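Local coordinates for protein membrane-bound lytic murein transglycosylase (Agrobacterium tumefaciens, PDB 2PNW) that probably cleaves the glycan strands of peptidoglycan as a lytic murein transglycosylase of the MltA family, at residues E126-D140 and Y143-F156. Sequence-based numbering, arbitrary orientation.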
loop_
_atom_site.group_PDB
_atom_site.type_symbol
_atom_site.label_atom_id
_atom_site.label_comp_id
_atom_site.label_asym_id
_atom_site.label_seq_id
_atom_site.Cartn_x
_atom_site.Cartn_y
_atom_site.Cartn_z
ATOM N N GLU A 126 -7.820 2.292 23.644
ATOM C CA GLU A 126 -7.678 3.721 23.924
ATOM C C GLU A 126 -7.157 4.488 22.717
ATOM O O GLU A 126 -6.999 5.697 22.782
ATOM C CB GLU A 126 -6.808 3.987 25.177
ATOM C CG GLU A 126 -5.284 3.744 24.991
ATOM C CD GLU A 126 -4.831 2.273 25.183
ATOM O OE1 GLU A 126 -5.676 1.336 25.240
ATOM O OE2 GLU A 126 -3.592 2.057 25.265
ATOM N N LEU A 127 -6.860 3.782 21.628
ATOM C CA LEU A 127 -6.365 4.433 20.415
ATOM C C LEU A 127 -7.583 4.810 19.583
ATOM O O LEU A 127 -8.110 4.003 18.799
ATOM C CB LEU A 127 -5.417 3.530 19.611
ATOM C CG LEU A 127 -4.780 4.177 18.357
ATOM C CD1 LEU A 127 -3.806 5.317 18.743
ATOM C CD2 LEU A 127 -4.038 3.084 17.597
ATOM N N VAL A 128 -8.037 6.041 19.772
ATOM C CA VAL A 128 -9.292 6.502 19.161
ATOM C C VAL A 128 -9.034 7.286 17.883
ATOM O O VAL A 128 -8.000 7.946 17.738
ATOM C CB VAL A 128 -10.123 7.339 20.158
ATOM C CG1 VAL A 128 -10.536 6.471 21.340
ATOM C CG2 VAL A 128 -9.306 8.634 20.631
ATOM N N ASP A 129 -9.965 7.171 16.938
ATOM C CA ASP A 129 -10.021 8.064 15.790
ATOM C C ASP A 129 -10.294 9.493 16.244
ATOM O O ASP A 129 -11.064 9.744 17.207
ATOM C CB ASP A 129 -11.098 7.612 14.790
ATOM C CG ASP A 129 -10.933 6.166 14.403
ATOM O OD1 ASP A 129 -10.219 5.881 13.437
ATOM O OD2 ASP A 129 -11.430 5.296 15.151
ATOM N N ILE A 130 -9.690 10.430 15.513
ATOM C CA ILE A 130 -9.840 11.855 15.837
ATOM C C ILE A 130 -10.631 12.577 14.755
ATOM O O ILE A 130 -10.341 12.440 13.573
ATOM C CB ILE A 130 -8.456 12.549 15.975
ATOM C CG1 ILE A 130 -7.608 11.871 17.056
ATOM C CG2 ILE A 130 -8.598 14.094 16.239
ATOM C CD1 ILE A 130 -8.112 12.079 18.508
ATOM N N ASP A 131 -11.600 13.391 15.168
ATOM C CA ASP A 131 -12.243 14.321 14.230
ATOM C C ASP A 131 -12.694 15.550 15.006
ATOM O O ASP A 131 -12.328 15.725 16.159
ATOM C CB ASP A 131 -13.417 13.653 13.486
ATOM C CG ASP A 131 -14.501 13.125 14.428
ATOM O OD1 ASP A 131 -14.571 13.563 15.600
ATOM O OD2 ASP A 131 -15.270 12.228 13.992
ATOM N N ASN A 132 -13.504 16.401 14.389
ATOM C CA ASN A 132 -13.962 17.614 15.096
ATOM C C ASN A 132 -14.605 17.377 16.465
ATOM O O ASN A 132 -14.418 18.173 17.395
ATOM C CB ASN A 132 -14.906 18.450 14.218
ATOM C CG ASN A 132 -14.999 19.881 14.697
ATOM O OD1 ASN A 132 -14.051 20.661 14.537
ATOM N ND2 ASN A 132 -16.113 20.223 15.326
ATOM N N ASP A 133 -15.334 16.273 16.605
ATOM C CA ASP A 133 -16.069 15.998 17.841
ATOM C C ASP A 133 -15.141 15.822 19.051
ATOM O O ASP A 133 -15.539 16.140 20.182
ATOM C CB ASP A 133 -16.936 14.742 17.709
ATOM C CG ASP A 133 -17.970 14.835 16.590
ATOM O OD1 ASP A 133 -18.255 15.969 16.110
ATOM O OD2 ASP A 133 -18.495 13.749 16.193
ATOM N N ASN A 134 -13.917 15.314 18.834
ATOM C CA ASN A 134 -13.073 14.982 19.979
ATOM C C ASN A 134 -11.669 15.613 19.977
ATOM O O ASN A 134 -10.938 15.476 20.961
ATOM C CB ASN A 134 -13.006 13.457 20.226
ATOM C CG ASN A 134 -12.264 12.706 19.122
ATOM O OD1 ASN A 134 -11.962 13.269 18.078
ATOM N ND2 ASN A 134 -11.981 11.417 19.348
ATOM N N ARG A 135 -11.309 16.306 18.895
ATOM C CA ARG A 135 -9.950 16.895 18.800
ATOM C C ARG A 135 -9.773 17.949 19.866
ATOM O O ARG A 135 -10.518 18.944 19.906
ATOM C CB ARG A 135 -9.703 17.487 17.421
ATOM C CG ARG A 135 -8.228 17.930 17.185
ATOM C CD ARG A 135 -8.074 18.585 15.820
ATOM N NE ARG A 135 -8.293 17.624 14.735
ATOM C CZ ARG A 135 -9.358 17.620 13.938
ATOM N NH1 ARG A 135 -10.328 18.508 14.129
ATOM N NH2 ARG A 135 -9.472 16.709 12.977
ATOM N N PRO A 136 -8.781 17.748 20.750
ATOM C CA PRO A 136 -8.550 18.740 21.793
ATOM C C PRO A 136 -7.951 20.035 21.230
ATOM O O PRO A 136 -7.363 20.044 20.145
ATOM C CB PRO A 136 -7.598 18.042 22.772
ATOM C CG PRO A 136 -7.087 16.833 22.086
ATOM C CD PRO A 136 -7.863 16.588 20.820
ATOM N N ASP A 137 -8.159 21.120 21.968
ATOM C CA ASP A 137 -7.587 22.410 21.635
ATOM C C ASP A 137 -6.065 22.272 21.487
ATOM O O ASP A 137 -5.408 21.697 22.361
ATOM C CB ASP A 137 -7.915 23.418 22.733
ATOM C CG ASP A 137 -9.360 23.895 22.668
ATOM O OD1 ASP A 137 -10.096 23.484 21.736
ATOM O OD2 ASP A 137 -9.744 24.704 23.540
ATOM N N GLY A 138 -5.556 22.749 20.361
ATOM C CA GLY A 138 -4.116 22.726 20.074
ATOM C C GLY A 138 -3.561 21.436 19.488
ATOM O O GLY A 138 -2.381 21.372 19.115
ATOM N N PHE A 139 -4.407 20.413 19.371
ATOM C CA PHE A 139 -3.978 19.118 18.772
ATOM C C PHE A 139 -3.642 19.310 17.308
ATOM O O PHE A 139 -4.302 20.074 16.605
ATOM C CB PHE A 139 -5.123 18.082 18.904
ATOM C CG PHE A 139 -4.671 16.656 19.069
ATOM C CD1 PHE A 139 -4.051 16.246 20.258
ATOM C CD2 PHE A 139 -4.909 15.712 18.080
ATOM C CE1 PHE A 139 -3.664 14.894 20.446
ATOM C CE2 PHE A 139 -4.534 14.357 18.267
ATOM C CZ PHE A 139 -3.905 13.961 19.451
ATOM N N ASP A 140 -2.578 18.643 16.840
ATOM C CA ASP A 140 -2.148 18.726 15.452
ATOM C C ASP A 140 -3.263 18.214 14.527
ATOM O O ASP A 140 -3.626 17.038 14.598
ATOM C CB ASP A 140 -0.871 17.882 15.302
ATOM C CG ASP A 140 -0.288 17.918 13.918
ATOM O OD1 ASP A 140 -0.987 18.206 12.925
ATOM O OD2 ASP A 140 0.908 17.585 13.798
ATOM N N TYR A 143 -3.245 14.769 12.704
ATOM C CA TYR A 143 -3.290 13.474 13.398
ATOM C C TYR A 143 -4.689 12.841 13.267
ATOM O O TYR A 143 -5.697 13.490 13.576
ATOM C CB TYR A 143 -2.965 13.648 14.889
ATOM C CG TYR A 143 -1.487 13.474 15.176
ATOM C CD1 TYR A 143 -0.547 14.295 14.555
ATOM C CD2 TYR A 143 -1.029 12.471 16.043
ATOM C CE1 TYR A 143 0.839 14.128 14.791
ATOM C CE2 TYR A 143 0.369 12.306 16.297
ATOM C CZ TYR A 143 1.279 13.155 15.670
ATOM O OH TYR A 143 2.648 13.019 15.903
ATOM N N ALA A 144 -4.723 11.596 12.815
ATOM C CA ALA A 144 -5.979 10.831 12.676
ATOM C C ALA A 144 -6.289 9.956 13.893
ATOM O O ALA A 144 -7.412 9.437 14.034
ATOM C CB ALA A 144 -5.891 9.984 11.385
ATOM N N PHE A 145 -5.307 9.803 14.803
ATOM C CA PHE A 145 -5.475 8.969 15.995
ATOM C C PHE A 145 -4.913 9.647 17.226
ATOM O O PHE A 145 -3.988 10.467 17.138
ATOM C CB PHE A 145 -4.788 7.603 15.847
ATOM C CG PHE A 145 -5.268 6.805 14.675
ATOM C CD1 PHE A 145 -6.345 5.934 14.810
ATOM C CD2 PHE A 145 -4.657 6.945 13.436
ATOM C CE1 PHE A 145 -6.792 5.176 13.704
ATOM C CE2 PHE A 145 -5.106 6.211 12.324
ATOM C CZ PHE A 145 -6.171 5.319 12.476
ATOM N N GLY A 146 -5.481 9.326 18.372
ATOM C CA GLY A 146 -4.983 9.859 19.637
ATOM C C GLY A 146 -5.254 8.881 20.754
ATOM O O GLY A 146 -5.877 7.836 20.541
ATOM N N LYS A 147 -4.779 9.206 21.945
ATOM C CA LYS A 147 -4.956 8.362 23.117
ATOM C C LYS A 147 -6.088 8.921 23.993
ATOM O O LYS A 147 -6.034 10.082 24.415
ATOM C CB LYS A 147 -3.646 8.301 23.908
ATOM C CG LYS A 147 -3.729 7.593 25.233
ATOM C CD LYS A 147 -2.355 7.539 25.873
ATOM C CE LYS A 147 -2.444 7.461 27.389
ATOM N NZ LYS A 147 -2.580 6.065 27.836
ATOM N N ALA A 148 -7.126 8.113 24.232
ATOM C CA ALA A 148 -8.224 8.528 25.104
ATOM C C ALA A 148 -7.819 8.233 26.539
ATOM O O ALA A 148 -7.467 7.109 26.864
ATOM C CB ALA A 148 -9.538 7.762 24.746
ATOM N N ASP A 149 -7.844 9.241 27.398
ATOM C CA ASP A 149 -7.480 9.028 28.804
ATOM C C ASP A 149 -8.488 9.772 29.686
ATOM O O ASP A 149 -9.421 10.351 29.170
ATOM C CB ASP A 149 -6.044 9.523 29.055
ATOM C CG ASP A 149 -5.774 10.868 28.411
ATOM O OD1 ASP A 149 -6.672 11.737 28.462
ATOM O OD2 ASP A 149 -4.677 11.064 27.839
ATOM N N GLU A 150 -8.296 9.743 31.004
ATOM C CA GLU A 150 -9.172 10.464 31.944
ATOM C C GLU A 150 -9.131 11.968 31.693
ATOM O O GLU A 150 -10.084 12.678 31.984
ATOM C CB GLU A 150 -8.731 10.214 33.387
ATOM C CG GLU A 150 -8.656 8.764 33.791
ATOM C CD GLU A 150 -8.259 8.580 35.245
ATOM O OE1 GLU A 150 -7.896 7.433 35.623
ATOM O OE2 GLU A 150 -8.315 9.582 36.008
ATOM N N GLU A 151 -8.011 12.443 31.159
ATOM C CA GLU A 151 -7.781 13.872 30.938
ATOM C C GLU A 151 -8.286 14.378 29.586
ATOM O O GLU A 151 -8.010 15.524 29.213
ATOM C CB GLU A 151 -6.283 14.205 31.128
ATOM C CG GLU A 151 -5.371 12.956 31.208
ATOM C CD GLU A 151 -3.882 13.246 30.983
ATOM O OE1 GLU A 151 -3.515 13.780 29.900
ATOM O OE2 GLU A 151 -3.071 12.898 31.882
ATOM N N GLY A 152 -9.033 13.549 28.859
ATOM C CA GLY A 152 -9.459 13.895 27.507
ATOM C C GLY A 152 -8.677 13.103 26.464
ATOM O O GLY A 152 -8.648 11.874 26.507
ATOM N N ILE A 153 -8.043 13.783 25.522
ATOM C CA ILE A 153 -7.264 13.081 24.503
ATOM C C ILE A 153 -5.849 13.628 24.497
ATOM O O ILE A 153 -5.671 14.844 24.633
ATOM C CB ILE A 153 -7.902 13.220 23.129
ATOM C CG1 ILE A 153 -9.155 12.304 23.062
ATOM C CG2 ILE A 153 -6.919 12.892 21.993
ATOM C CD1 ILE A 153 -9.794 12.276 21.734
ATOM N N SER A 154 -4.875 12.732 24.351
ATOM C CA SER A 154 -3.472 13.135 24.245
ATOM C C SER A 154 -2.808 12.397 23.067
ATOM O O SER A 154 -3.453 11.581 22.392
ATOM C CB SER A 154 -2.776 12.909 25.586
ATOM O OG SER A 154 -2.740 11.538 25.928
ATOM N N TYR A 155 -1.544 12.686 22.778
ATOM C CA TYR A 155 -0.853 11.944 21.717
ATOM C C TYR A 155 -0.562 10.502 22.168
ATOM O O TYR A 155 -0.163 10.279 23.327
ATOM C CB TYR A 155 0.457 12.673 21.331
ATOM C CG TYR A 155 0.181 13.967 20.601
ATOM C CD1 TYR A 155 -0.302 13.960 19.291
ATOM C CD2 TYR A 155 0.350 15.199 21.251
ATOM C CE1 TYR A 155 -0.587 15.154 18.621
ATOM C CE2 TYR A 155 0.058 16.398 20.603
ATOM C CZ TYR A 155 -0.409 16.355 19.296
ATOM O OH TYR A 155 -0.665 17.512 18.647
ATOM N N PHE A 156 -0.717 9.542 21.251
ATOM C CA PHE A 156 -0.413 8.157 21.573
ATOM C C PHE A 156 1.118 8.015 21.597
ATOM O O PHE A 156 1.807 8.722 20.848
ATOM C CB PHE A 156 -1.058 7.202 20.556
ATOM C CG PHE A 156 -1.129 5.796 21.051
ATOM C CD1 PHE A 156 -2.183 5.378 21.868
ATOM C CD2 PHE A 156 -0.078 4.899 20.779
ATOM C CE1 PHE A 156 -2.217 4.051 22.360
ATOM C CE2 PHE A 156 -0.105 3.600 21.275
ATOM C CZ PHE A 156 -1.172 3.182 22.055
HETATM O O HOH W 1 -1.683 3.763 26.275
HETATM O O HOH W 2 -8.792 7.847 12.188
HETATM O O HOH W 3 -6.096 15.952 14.879
HETATM O O HOH W 4 -7.372 15.001 11.949
HETATM O O HOH W 5 0.481 19.625 19.473
#
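F139 lays its ring over that of Y155 in an offset stack, the centroids 4.2 Å apart and the planes only 10° from parallel. Its CE1 sits above the middle of the Y155 ring, while the backbone O of F145 and the backbone N of Y155 lie at its own edge, near the ring plane. Y155 suits this place because it pairs a broad flat face with a polar end: D140 N lies at the edge of its ring, near the plane, and donates to Y155 OH at 2.9 Å. The Y155 ring in turn presents its edge to a face of Y143, with Y155 CE1 over the centre of that face; the hydroxyl of Y143 hydrogen-bonds H212.

Strands 127-129 and 145-149 pair antiparallel in a three-stranded meander, completed by strand 152-154, within the MltA-specific insert domain. V128 and G146 form the hydrogen-bonded pair, with reciprocal N-to-O distances of 2.9 Å. I130 CD1 and F139 CZ close in tightly over the CA of G146, a place that suits glycine's lack of a side chain.

On the face of the sheet that carries V128, I153 gathers the apolar groups. Its CD1 meets I130 CD1 tip to tip at 3.6 Å and V128 CG2 in the same manner, and P136 crosses I153 at about a right angle, CG against CB (3.8 Å). N134 lies across the end of I153, ND2 3.3 Å from CD1. Both ends of its amide are bonded: ND2 donates to D129 O in the amide plane (2.9 Å), and OD1 accepts from D131 N.

The other face carries L127, D129, F145 and K147. With CG anti to the backbone N (chi1 -176°), L127 sends CD1 to F156 CD1 at 3.5 Å, the two side chains crossing at about a right angle. E126 OE2 comes to the edge of the same ring; a water links it to K147 NZ, while OE1 forms a salt bridge with R170.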